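Local coordinates for peptidase family U32 (Geobacillus thermoleovorans, PDB 4HE6), which is of unknown function but forms the C-terminal domain of a putative U32 peptidase, and so probably belongs to a proteolytic enzyme, at residues E35-F38 / E44-T47; L13-E18 / F73-P78; T19-V24 / K52-D57; N59-A64 / Q69-K74. One frame throughout, in Å; residues are numbered along the deposited sequence.

Contact 1 of 4, residues E35-F38 / E44-T47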
loop_
_atom_site.group_PDB
_atom_site.type_symbol
_atom_site.label_atom_id
_atom_site.label_comp_id
_atom_site.label_asym_id
_atom_site.label_seq_id
_atom_site.Cartn_x
_atom_site.Cartn_y
_atom_site.Cartn_z
ATOM N N GLU A 35 -5.196 7.930 -5.212
ATOM C CA GLU A 35 -5.946 7.670 -3.999
ATOM C C GLU A 35 -6.113 6.165 -3.803
ATOM O O GLU A 35 -6.498 5.446 -4.745
ATOM C CB GLU A 35 -7.326 8.297 -4.055
ATOM C CG GLU A 35 -7.950 8.480 -2.684
ATOM C CD GLU A 35 -7.347 9.578 -1.873
ATOM O OE1 GLU A 35 -7.708 9.664 -0.665
ATOM O OE2 GLU A 35 -6.523 10.341 -2.405
ATOM N N VAL A 36 -5.878 5.717 -2.572
ATOM C CA VAL A 36 -6.006 4.329 -2.196
ATOM C C VAL A 36 -6.869 4.202 -0.968
ATOM O O VAL A 36 -7.052 5.137 -0.213
ATOM C CB VAL A 36 -4.621 3.646 -1.994
ATOM C CG1 VAL A 36 -3.806 3.705 -3.266
ATOM C CG2 VAL A 36 -3.895 4.275 -0.840
ATOM N N GLU A 37 -7.366 3.013 -0.745
ATOM C CA GLU A 37 -8.074 2.635 0.468
ATOM C C GLU A 37 -7.409 1.441 1.075
ATOM O O GLU A 37 -7.158 0.439 0.388
ATOM C CB GLU A 37 -9.553 2.308 0.152
ATOM C CG GLU A 37 -10.373 2.135 1.432
ATOM C CD GLU A 37 -11.794 1.728 1.192
ATOM O OE1 GLU A 37 -12.682 2.256 1.899
ATOM O OE2 GLU A 37 -12.090 0.893 0.330
ATOM N N PHE A 38 -7.137 1.513 2.369
ATOM C CA PHE A 38 -6.706 0.378 3.143
ATOM C C PHE A 38 -7.910 -0.230 3.828
ATOM O O PHE A 38 -8.806 0.465 4.304
ATOM C CB PHE A 38 -5.652 0.792 4.186
ATOM C CG PHE A 38 -4.329 1.133 3.550
ATOM C CD1 PHE A 38 -3.962 2.472 3.289
ATOM C CD2 PHE A 38 -3.475 0.106 3.188
ATOM C CE1 PHE A 38 -2.722 2.690 2.704
ATOM C CE2 PHE A 38 -2.238 0.392 2.618
ATOM C CZ PHE A 38 -1.849 1.687 2.376
ATOM N N GLU A 44 -10.583 0.298 10.956
ATOM C CA GLU A 44 -11.545 1.040 10.165
ATOM C C GLU A 44 -10.904 1.327 8.807
ATOM O O GLU A 44 -9.786 1.859 8.765
ATOM C CB GLU A 44 -12.000 2.331 10.854
ATOM C CG GLU A 44 -13.019 3.100 9.997
ATOM C CD GLU A 44 -13.422 4.415 10.594
ATOM O OE1 GLU A 44 -12.543 5.154 11.041
ATOM O OE2 GLU A 44 -14.654 4.682 10.564
ATOM N N ASN A 45 -11.569 1.008 7.731
ATOM C CA ASN A 45 -11.016 1.304 6.414
ATOM C C ASN A 45 -10.834 2.789 6.258
ATOM O O ASN A 45 -11.629 3.594 6.774
ATOM C CB ASN A 45 -11.990 0.803 5.344
ATOM C CG ASN A 45 -12.248 -0.671 5.351
ATOM O OD1 ASN A 45 -11.638 -1.445 6.111
ATOM N ND2 ASN A 45 -13.176 -1.097 4.522
ATOM N N PHE A 46 -9.790 3.188 5.523
ATOM C CA PHE A 46 -9.525 4.606 5.343
ATOM C C PHE A 46 -8.840 4.834 4.006
ATOM O O PHE A 46 -8.209 3.938 3.423
ATOM C CB PHE A 46 -8.678 5.181 6.492
ATOM C CG PHE A 46 -7.257 4.697 6.519
ATOM C CD1 PHE A 46 -6.213 5.385 5.908
ATOM C CD2 PHE A 46 -6.945 3.515 7.196
ATOM C CE1 PHE A 46 -4.903 4.898 5.942
ATOM C CE2 PHE A 46 -5.638 3.049 7.258
ATOM C CZ PHE A 46 -4.628 3.739 6.667
ATOM N N THR A 47 -9.002 6.047 3.512
ATOM C CA THR A 47 -8.406 6.444 2.251
ATOM C C THR A 47 -7.278 7.433 2.465
ATOM O O THR A 47 -7.263 8.153 3.475
ATOM C CB THR A 47 -9.441 7.064 1.282
ATOM O OG1 THR A 47 -10.044 8.192 1.925
ATOM C CG2 THR A 47 -10.493 6.053 0.906
HETATM O O HOH W 1 -8.753 10.675 2.127
HETATM O O HOH W 2 -14.684 0.726 2.742
#
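Phe-38 and Phe-46, a hydrogen-bonded pair with side chains on one face of the sheet, turn their rings together by different chi1 torsions. In Phe-46 CG sits between backbone N and carbonyl carbon (chi1 69°), whereas in Phe-38 it lies beside the backbone N, anti to the carbonyl carbon. The Phe-46 ring thereby offers a face to Phe-38 CB, 4.2 Å from the ring centroid, a CH-pi contact. The two rings meet obliquely, with planes 32° apart and Phe-38 CD1 3.7 Å from Phe-46 CZ. Exchanging Phe-46 for an alanine would probably leave Phe-38 CB and CD1 without their cover and open a gap beside that ring. The backbone beneath is the antiparallel pair of the hairpin 35-39/46-49: Phe-38 N gives a bond of 2.9 Å to Phe-46 O, and Phe-46 N returns one of 3.1 Å to Phe-38 O. Glu-37 and Thr-47 form the next, non-hydrogen-bonded pair, their side chains on the other face, where Glu-37 CB lies 3.9 Å from Thr-47 CG2. Two waters tie the polar ends. One donates to Glu-35 OE1 and also bonds Thr-47 OG1; the other donates to Glu-37 OE1 (2.7 Å) and accepts from Asn-45 ND2. Glu-37 OE2 makes a salt bridge to Arg-86 of neighbouring strand 84-87, while Phe-38 also packs on Val-75 and Met-85. The phenylalanine face is apolar and the other is water-bridged, with Arg-86 likely to offset part of the charge of Glu-37.

Contact 2 of 4, residues L13-E18 / F73-P78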
loop_
_atom_site.group_PDB
_atom_site.type_symbol
_atom_site.label_atom_id
_atom_site.label_comp_id
_atom_site.label_asym_id
_atom_site.label_seq_id
_atom_site.Cartn_x
_atom_site.Cartn_y
_atom_site.Cartn_z
ATOM N N LEU A 13 2.812 -5.814 4.186
ATOM C CA LEU A 13 3.731 -6.756 4.788
ATOM C C LEU A 13 4.165 -6.303 6.185
ATOM O O LEU A 13 4.591 -7.112 6.987
ATOM C CB LEU A 13 4.928 -7.046 3.935
ATOM C CG LEU A 13 4.669 -7.582 2.538
ATOM C CD1 LEU A 13 6.004 -7.829 1.865
ATOM C CD2 LEU A 13 3.815 -8.828 2.588
ATOM N N GLY A 14 4.179 -4.976 6.406
ATOM C CA GLY A 14 4.683 -4.460 7.672
ATOM C C GLY A 14 4.329 -3.005 7.783
ATOM O O GLY A 14 3.983 -2.317 6.825
ATOM N N TYR A 15 4.423 -2.538 9.020
ATOM C CA TYR A 15 4.116 -1.156 9.348
ATOM C C TYR A 15 4.943 -0.726 10.561
ATOM O O TYR A 15 4.919 -1.415 11.551
ATOM C CB TYR A 15 2.599 -0.995 9.670
ATOM C CG TYR A 15 2.293 0.387 10.169
ATOM C CD1 TYR A 15 2.314 1.501 9.353
ATOM C CD2 TYR A 15 1.951 0.599 11.508
ATOM C CE1 TYR A 15 2.031 2.774 9.796
ATOM C CE2 TYR A 15 1.683 1.888 11.992
ATOM C CZ TYR A 15 1.726 2.976 11.129
ATOM O OH TYR A 15 1.463 4.259 11.587
ATOM N N ASP A 16 5.656 0.368 10.426
ATOM C CA ASP A 16 6.486 0.913 11.507
ATOM C C ASP A 16 5.674 1.951 12.242
ATOM O O ASP A 16 5.460 3.038 11.705
ATOM C CB ASP A 16 7.781 1.511 10.958
ATOM C CG ASP A 16 8.702 2.013 12.045
ATOM O OD1 ASP A 16 8.268 2.370 13.145
ATOM O OD2 ASP A 16 9.922 2.035 11.730
ATOM N N PRO A 17 5.191 1.684 13.435
ATOM C CA PRO A 17 4.247 2.615 14.033
ATOM C C PRO A 17 4.928 3.838 14.622
ATOM O O PRO A 17 4.234 4.809 14.963
ATOM C CB PRO A 17 3.631 1.795 15.204
ATOM C CG PRO A 17 4.760 0.906 15.566
ATOM C CD PRO A 17 5.421 0.498 14.277
ATOM N N GLU A 18 6.238 3.875 14.696
ATOM C CA GLU A 18 6.946 5.054 15.117
ATOM C C GLU A 18 7.042 6.088 13.982
ATOM O O GLU A 18 6.977 7.297 14.239
ATOM C CB GLU A 18 8.317 4.724 15.653
ATOM C CG GLU A 18 8.292 3.887 16.907
ATOM C CD GLU A 18 7.843 4.569 18.171
ATOM O OE1 GLU A 18 7.818 5.802 18.219
ATOM O OE2 GLU A 18 7.537 3.801 19.122
ATOM N N PHE A 73 6.084 3.452 1.742
ATOM C CA PHE A 73 5.553 4.786 1.709
ATOM C C PHE A 73 4.882 5.099 3.043
ATOM O O PHE A 73 4.508 4.183 3.801
ATOM C CB PHE A 73 4.584 5.025 0.544
ATOM C CG PHE A 73 3.493 4.032 0.367
ATOM C CD1 PHE A 73 3.664 2.858 -0.346
ATOM C CD2 PHE A 73 2.232 4.296 0.939
ATOM C CE1 PHE A 73 2.639 1.966 -0.505
ATOM C CE2 PHE A 73 1.219 3.392 0.763
ATOM C CZ PHE A 73 1.409 2.232 0.025
ATOM N N LYS A 74 4.727 6.364 3.325
ATOM C CA LYS A 74 4.032 6.829 4.505
ATOM C C LYS A 74 2.538 6.570 4.404
ATOM O O LYS A 74 1.940 6.813 3.352
ATOM C CB LYS A 74 4.288 8.322 4.729
ATOM C CG LYS A 74 3.852 8.844 6.043
ATOM C CD LYS A 74 5.021 8.959 7.040
ATOM C CE LYS A 74 4.974 10.322 7.701
ATOM N NZ LYS A 74 4.748 11.413 6.680
ATOM N N VAL A 75 1.941 6.138 5.522
ATOM C CA VAL A 75 0.495 6.001 5.585
ATOM C C VAL A 75 -0.054 6.823 6.718
ATOM O O VAL A 75 0.605 7.128 7.728
ATOM C CB VAL A 75 0.065 4.513 5.665
ATOM C CG1 VAL A 75 0.495 3.772 4.357
ATOM C CG2 VAL A 75 0.607 3.825 6.903
ATOM N N LYS A 76 -1.344 7.155 6.596
ATOM C CA LYS A 76 -1.982 8.113 7.469
ATOM C C LYS A 76 -2.573 7.584 8.758
ATOM O O LYS A 76 -2.877 8.367 9.668
ATOM C CB LYS A 76 -3.086 8.844 6.636
ATOM C CG LYS A 76 -2.474 9.820 5.666
ATOM C CD LYS A 76 -1.607 10.892 6.248
ATOM C CE LYS A 76 -2.217 11.738 7.343
ATOM N NZ LYS A 76 -1.310 12.736 7.997
ATOM N N ARG A 77 -2.731 6.274 8.838
ATOM C CA ARG A 77 -3.178 5.608 10.077
ATOM C C ARG A 77 -2.430 4.302 10.200
ATOM O O ARG A 77 -1.908 3.810 9.187
ATOM C CB ARG A 77 -4.661 5.291 10.051
ATOM C CG ARG A 77 -5.591 6.458 9.770
ATOM C CD ARG A 77 -7.014 6.014 9.920
ATOM N NE ARG A 77 -8.000 6.998 9.597
ATOM C CZ ARG A 77 -9.300 6.847 9.750
ATOM N NH1 ARG A 77 -9.774 5.692 10.157
ATOM N NH2 ARG A 77 -10.098 7.848 9.439
ATOM N N PRO A 78 -2.387 3.735 11.396
ATOM C CA PRO A 78 -1.749 2.428 11.572
ATOM C C PRO A 78 -2.394 1.353 10.743
ATOM O O PRO A 78 -3.609 1.360 10.446
ATOM C CB PRO A 78 -1.899 2.152 13.070
ATOM C CG PRO A 78 -1.946 3.551 13.705
ATOM C CD PRO A 78 -2.799 4.329 12.703
HETATM O O HOH W 3 0.333 6.385 10.445
#
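The ring of Tyr-15 carries the backbone of Pro-78 over one face, with Pro-78 C 4.3 Å above the plane and displaced toward the rim. Pro-78 CA comes nearer still, 3.5 Å from Tyr-15 CE2, and the proline ring runs alongside the tyrosine, pointing the same way. At the other flank of the ring, Val-75 CG2 approaches obliquely to 3.4 Å from Tyr-15 CE1. Tyr-15 reaches both partners because its CG stands anti to the backbone N (chi1 173°), which carries the ring out from the end of strand 10-16. A water joins the polar atoms, 2.7 Å from Tyr-15 OH and donating to Val-75 O. Strands 10-16 and 70-74 are not neighbours in the antiparallel sheet: strand 21-26 runs between them, and the tyrosine reaches over it to the chain leaving strand 70-74. Leu-13 and Gly-14 both face Thr-23 of that middle strand, a classic beta bulge, and Asp-16 OD1 accepts from Glu-18 N at 3.0 Å in an Asx turn that starts the hairpin loop. With a leucine in place of Tyr-15, the bridging water would lose its hydroxyl partner, and Pro-78 is likely to be left with a gap under its CA. Val-75 also touches Ala-22 and Gln-48, and the Arg-77 that precedes Pro-78 makes a salt bridge to Glu-44.

Contact 3 of 4, residues T19-V24 / K52-D57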
loop_
_atom_site.group_PDB
_atom_site.type_symbol
_atom_site.label_atom_id
_atom_site.label_comp_id
_atom_site.label_asym_id
_atom_site.label_seq_id
_atom_site.Cartn_x
_atom_site.Cartn_y
_atom_site.Cartn_z
ATOM N N THR A 19 7.231 5.632 12.758
ATOM C CA THR A 19 7.495 6.493 11.607
ATOM C C THR A 19 6.315 6.610 10.672
ATOM O O THR A 19 6.273 7.499 9.801
ATOM C CB THR A 19 8.724 6.065 10.819
ATOM O OG1 THR A 19 8.435 4.796 10.329
ATOM C CG2 THR A 19 9.974 5.953 11.679
ATOM N N GLY A 20 5.346 5.727 10.789
ATOM C CA GLY A 20 4.255 5.764 9.849
ATOM C C GLY A 20 4.526 5.107 8.507
ATOM O O GLY A 20 3.707 5.191 7.594
ATOM N N ILE A 21 5.637 4.471 8.313
ATOM C CA ILE A 21 6.045 3.891 7.040
ATOM C C ILE A 21 5.543 2.471 6.932
ATOM O O ILE A 21 5.834 1.601 7.774
ATOM C CB ILE A 21 7.555 4.006 6.790
ATOM C CG1 ILE A 21 7.912 5.492 6.666
ATOM C CG2 ILE A 21 7.938 3.163 5.583
ATOM C CD1 ILE A 21 9.391 5.689 6.876
ATOM N N ALA A 22 4.757 2.236 5.871
ATOM C CA ALA A 22 4.270 0.924 5.533
ATOM C C ALA A 22 5.154 0.242 4.482
ATOM O O ALA A 22 5.706 0.947 3.612
ATOM C CB ALA A 22 2.851 0.982 4.991
ATOM N N THR A 23 5.245 -1.069 4.578
ATOM C CA THR A 23 5.881 -1.911 3.605
ATOM C C THR A 23 4.800 -2.690 2.889
ATOM O O THR A 23 3.981 -3.396 3.555
ATOM C CB THR A 23 6.879 -2.872 4.279
ATOM O OG1 THR A 23 7.842 -2.095 4.978
ATOM C CG2 THR A 23 7.568 -3.757 3.250
ATOM N N VAL A 24 4.695 -2.551 1.577
ATOM C CA VAL A 24 3.589 -3.087 0.799
ATOM C C VAL A 24 4.116 -3.897 -0.387
ATOM O O VAL A 24 4.987 -3.453 -1.111
ATOM C CB VAL A 24 2.698 -1.908 0.326
ATOM C CG1 VAL A 24 1.636 -2.424 -0.642
ATOM C CG2 VAL A 24 2.128 -1.182 1.519
ATOM N N LYS A 52 4.589 9.568 -2.178
ATOM C CA LYS A 52 5.982 9.287 -2.562
ATOM C C LYS A 52 6.235 7.805 -2.254
ATOM O O LYS A 52 5.746 7.347 -1.230
ATOM C CB LYS A 52 6.944 10.135 -1.734
ATOM C CG LYS A 52 8.351 10.077 -2.270
ATOM C CD LYS A 52 9.224 11.231 -1.718
ATOM C CE LYS A 52 9.433 11.066 -0.252
ATOM N NZ LYS A 52 10.088 12.252 0.357
ATOM N N ILE A 53 6.959 7.097 -3.099
ATOM C CA ILE A 53 7.178 5.662 -2.898
ATOM C C ILE A 53 8.655 5.374 -3.078
ATOM O O ILE A 53 9.335 5.956 -3.945
ATOM C CB ILE A 53 6.402 4.816 -3.971
ATOM C CG1 ILE A 53 4.931 5.132 -3.982
ATOM C CG2 ILE A 53 6.747 3.342 -3.873
ATOM C CD1 ILE A 53 4.210 4.605 -5.265
ATOM N N TRP A 54 9.188 4.439 -2.311
ATOM C CA TRP A 54 10.578 4.016 -2.447
ATOM C C TRP A 54 10.643 2.499 -2.320
ATOM O O TRP A 54 9.755 1.839 -1.799
ATOM C CB TRP A 54 11.513 4.708 -1.499
ATOM C CG TRP A 54 11.185 4.733 -0.046
ATOM C CD1 TRP A 54 11.713 3.943 0.946
ATOM C CD2 TRP A 54 10.271 5.629 0.614
ATOM N NE1 TRP A 54 11.180 4.274 2.146
ATOM C CE2 TRP A 54 10.284 5.313 1.964
ATOM C CE3 TRP A 54 9.417 6.647 0.168
ATOM C CZ2 TRP A 54 9.506 5.971 2.942
ATOM C CZ3 TRP A 54 8.652 7.310 1.113
ATOM C CH2 TRP A 54 8.706 6.973 2.461
ATOM N N ASP A 55 11.727 1.947 -2.868
ATOM C CA ASP A 55 11.978 0.511 -2.746
ATOM C C ASP A 55 12.790 0.241 -1.456
ATOM O O ASP A 55 13.130 1.149 -0.706
ATOM C CB ASP A 55 12.617 0.000 -4.039
ATOM C CG ASP A 55 14.014 0.469 -4.260
ATOM O OD1 ASP A 55 14.663 1.015 -3.354
ATOM O OD2 ASP A 55 14.472 0.292 -5.400
ATOM N N GLU A 56 13.064 -1.037 -1.224
ATOM C CA GLU A 56 13.763 -1.404 -0.010
ATOM C C GLU A 56 15.214 -0.982 -0.014
ATOM O O GLU A 56 15.894 -1.079 1.008
ATOM C CB GLU A 56 13.611 -2.899 0.261
ATOM C CG GLU A 56 12.120 -3.216 0.540
ATOM C CD GLU A 56 11.891 -4.559 1.171
ATOM O OE1 GLU A 56 12.265 -5.602 0.626
ATOM O OE2 GLU A 56 11.287 -4.494 2.272
ATOM N N ASP A 57 15.750 -0.502 -1.141
ATOM C CA ASP A 57 17.081 0.053 -1.291
ATOM C C ASP A 57 17.082 1.580 -1.267
ATOM O O ASP A 57 18.165 2.158 -1.432
ATOM C CB ASP A 57 17.722 -0.468 -2.569
ATOM C CG ASP A 57 17.870 -1.981 -2.425
ATOM O OD1 ASP A 57 18.268 -2.489 -1.358
ATOM O OD2 ASP A 57 17.535 -2.682 -3.374
#
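Ile-21 and Trp-54 meet at the rim of the indole. Ile-21 has two conformers; in one, CD1 lies in the ring plane, 3.9 Å from Trp-54 CZ2, so this touch is less certain. CG1 of the same isoleucine is 4.1 Å from that carbon, and the two side chains cross at about a right angle. A second touch puts Thr-23 CG2 3.9 Å from Glu-56 OE2. Thr-23 OG1 lies beside the backbone N (chi1 -58°), which leaves CG2 anti to N and turned to the glutamate. Strand 21-26 and the weakly bonded strand 53-55 do not pair with each other; strand 70-74 lies between them, bonded through the backbone from Ala-22 to Phe-73 and from Trp-54 to Lys-72. The side chain of Lys-72 touches Ile-21, Thr-23 and Trp-54. Past the tryptophan, an Asx turn bends the chain: Asp-57 N donates to Asp-55 OD1 over 2.9 Å, from above the carboxylate plane, and Asp-55 OD2 is held by Asn-59. Across the two segments the chemistry is van der Waals contact at the surface, carbon on carbon at Ile-21 and Trp-54, methyl against carboxylate oxygen at Thr-23 and the exposed Glu-56.

Contact 4 of 4, residues N59-A64 / Q69-K74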
loop_
_atom_site.group_PDB
_atom_site.type_symbol
_atom_site.label_atom_id
_atom_site.label_comp_id
_atom_site.label_asym_id
_atom_site.label_seq_id
_atom_site.Cartn_x
_atom_site.Cartn_y
_atom_site.Cartn_z
ATOM N N ASN A 59 15.571 3.719 -3.262
ATOM C CA ASN A 59 15.351 4.429 -4.512
ATOM C C ASN A 59 13.911 4.912 -4.586
ATOM O O ASN A 59 13.017 4.094 -4.350
ATOM C CB ASN A 59 15.574 3.521 -5.725
ATOM C CG ASN A 59 16.933 2.908 -5.722
ATOM O OD1 ASN A 59 17.962 3.605 -5.745
ATOM N ND2 ASN A 59 17.002 1.594 -5.623
ATOM N N GLU A 60 13.670 6.177 -4.906
ATOM C CA GLU A 60 12.324 6.634 -5.152
ATOM C C GLU A 60 11.844 6.108 -6.510
ATOM O O GLU A 60 12.645 6.045 -7.450
ATOM C CB GLU A 60 12.215 8.145 -5.153
ATOM C CG GLU A 60 12.276 8.645 -3.706
ATOM C CD GLU A 60 12.571 10.112 -3.680
ATOM O OE1 GLU A 60 13.745 10.437 -3.336
ATOM O OE2 GLU A 60 11.665 10.910 -4.078
ATOM N N LEU A 61 10.580 5.800 -6.552
ATOM C CA LEU A 61 9.942 5.239 -7.723
ATOM C C LEU A 61 8.874 6.178 -8.262
ATOM O O LEU A 61 8.047 6.711 -7.537
ATOM C CB LEU A 61 9.321 3.887 -7.390
ATOM C CG LEU A 61 10.190 2.905 -6.631
ATOM C CD1 LEU A 61 9.408 1.619 -6.317
ATOM C CD2 LEU A 61 11.482 2.621 -7.410
ATOM N N ASP A 62 8.855 6.311 -9.599
ATOM C CA ASP A 62 7.746 7.063 -10.178
ATOM C C ASP A 62 6.435 6.331 -10.115
ATOM O O ASP A 62 5.362 6.964 -10.084
ATOM C CB ASP A 62 8.044 7.491 -11.632
ATOM C CG ASP A 62 8.105 6.378 -12.620
ATOM O OD1 ASP A 62 8.707 5.344 -12.277
ATOM O OD2 ASP A 62 7.535 6.578 -13.736
ATOM N N ALA A 63 6.489 5.020 -10.034
ATOM C CA ALA A 63 5.298 4.184 -9.916
ATOM C C ALA A 63 5.740 2.841 -9.339
ATOM O O ALA A 63 6.874 2.414 -9.564
ATOM C CB ALA A 63 4.603 3.957 -11.250
ATOM N N ALA A 64 4.829 2.137 -8.697
ATOM C CA ALA A 64 4.969 0.733 -8.316
ATOM C C ALA A 64 4.308 -0.070 -9.424
ATOM O O ALA A 64 3.104 -0.333 -9.407
ATOM C CB ALA A 64 4.319 0.481 -6.958
ATOM N N GLN A 69 6.692 -6.617 -6.468
ATOM C CA GLN A 69 7.797 -5.897 -5.853
ATOM C C GLN A 69 7.348 -5.286 -4.522
ATOM O O GLN A 69 6.185 -4.937 -4.346
ATOM C CB GLN A 69 8.364 -4.903 -6.865
ATOM C CG GLN A 69 9.165 -5.724 -7.990
ATOM C CD GLN A 69 10.077 -4.931 -8.853
ATOM O OE1 GLN A 69 10.080 -3.651 -8.769
ATOM N NE2 GLN A 69 10.832 -5.508 -9.780
ATOM N N ILE A 70 8.281 -5.171 -3.609
ATOM C CA ILE A 70 8.046 -4.606 -2.278
ATOM C C ILE A 70 8.378 -3.116 -2.303
ATOM O O ILE A 70 9.463 -2.717 -2.768
ATOM C CB ILE A 70 8.856 -5.345 -1.216
ATOM C CG1 ILE A 70 8.492 -6.828 -1.142
ATOM C CG2 ILE A 70 8.647 -4.659 0.121
ATOM C CD1 ILE A 70 9.430 -7.677 -0.331
ATOM N N VAL A 71 7.458 -2.283 -1.861
ATOM C CA VAL A 71 7.666 -0.843 -1.856
ATOM C C VAL A 71 7.298 -0.308 -0.438
ATOM O O VAL A 71 6.661 -1.007 0.364
ATOM C CB VAL A 71 6.891 -0.119 -2.952
ATOM C CG1 VAL A 71 7.288 -0.687 -4.306
ATOM C CG2 VAL A 71 5.398 -0.198 -2.730
ATOM N N LYS A 72 7.705 0.915 -0.185
ATOM C CA LYS A 72 7.466 1.597 1.080
ATOM C C LYS A 72 6.927 2.992 0.832
ATOM O O LYS A 72 7.293 3.652 -0.142
ATOM C CB LYS A 72 8.761 1.657 1.864
ATOM C CG LYS A 72 9.299 0.285 2.245
ATOM C CD LYS A 72 10.578 0.338 3.042
ATOM C CE LYS A 72 10.929 -1.021 3.648
ATOM N NZ LYS A 72 11.594 -0.806 4.972
ATOM N N PHE A 73 6.084 3.452 1.742
ATOM C CA PHE A 73 5.553 4.786 1.709
ATOM C C PHE A 73 4.882 5.099 3.043
ATOM O O PHE A 73 4.508 4.183 3.801
ATOM C CB PHE A 73 4.584 5.025 0.544
ATOM C CG PHE A 73 3.493 4.032 0.367
ATOM C CD1 PHE A 73 3.664 2.858 -0.346
ATOM C CD2 PHE A 73 2.232 4.296 0.939
ATOM C CE1 PHE A 73 2.639 1.966 -0.505
ATOM C CE2 PHE A 73 1.219 3.392 0.763
ATOM C CZ PHE A 73 1.409 2.232 0.025
ATOM N N LYS A 74 4.727 6.364 3.325
ATOM C CA LYS A 74 4.032 6.829 4.505
ATOM C C LYS A 74 2.538 6.570 4.404
ATOM O O LYS A 74 1.940 6.813 3.352
ATOM C CB LYS A 74 4.288 8.322 4.729
ATOM C CG LYS A 74 3.852 8.844 6.043
ATOM C CD LYS A 74 5.021 8.959 7.040
ATOM C CE LYS A 74 4.974 10.322 7.701
ATOM N NZ LYS A 74 4.748 11.413 6.680
#
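One end of the antiparallel sheet is closed by the short strand 60-61, and here Leu-61 and, three residues on, Ala-64 fold over Val-71 of strand 70-74. A single methyl receives both: Val-71 CG1 lies 3.7 Å from Leu-61 CD1 and 4.1 Å from Ala-64 CB. The leucine points toward the valine and crosses it obliquely, with CD1 anti to CA (chi2 178°), which keeps the side chain extended so that this methyl makes the touch. Val-71 in turn holds CG1 beside its backbone N and anti to the carbonyl carbon (chi1 -58°), the branch that faces the two partners. Strands 60-61 and 70-74 are next-but-one neighbours, with strand 53-55 between them, so the contact passes over an intervening strand whose Ile-53 touches both Leu-61 and Val-71. Leu-61 is also bonded to Ile-53 through the backbone. Ala-64 comes nearest to strand 70-74 in backbone terms, its CA 7.2 Å from Val-71 CA, too far for strand pairing. Its own backbone is instead bonded to Phe-30, and its O also accepts from Gln-26 NE2. Between Leu-61 and Ala-64 the chain turns at Asp-62, whose carboxylate makes a salt bridge to Arg-65. On the other side of strand 70-74, Val-71 bonds through the backbone to Val-24 of strand 21-26, and both Val-71 and Ala-64 are buried.

How the contacts relate
All four contacts belong to one antiparallel sheet within the family's C-terminal domain. Contact 1 joins adjacent strands at one end; contacts 2, 3 and 4 each span an intervening strand, and all three involve strand 70-74 as partner or bridge. Centres of contacts 3 and 4 lie about 6 Å apart and those of 2 and 3 about 8 Å, whereas contacts 1 and 4 are about 18 Å apart on opposite sides of the chain's centre. Along the chain, contact 2 encloses contact 3, which encloses contact 1. Contact 4 opens after contact 3 closes and shares strand 70-74 with contact 2. Phe-38 of the hairpin packs on Phe-73, consistent with one shared core.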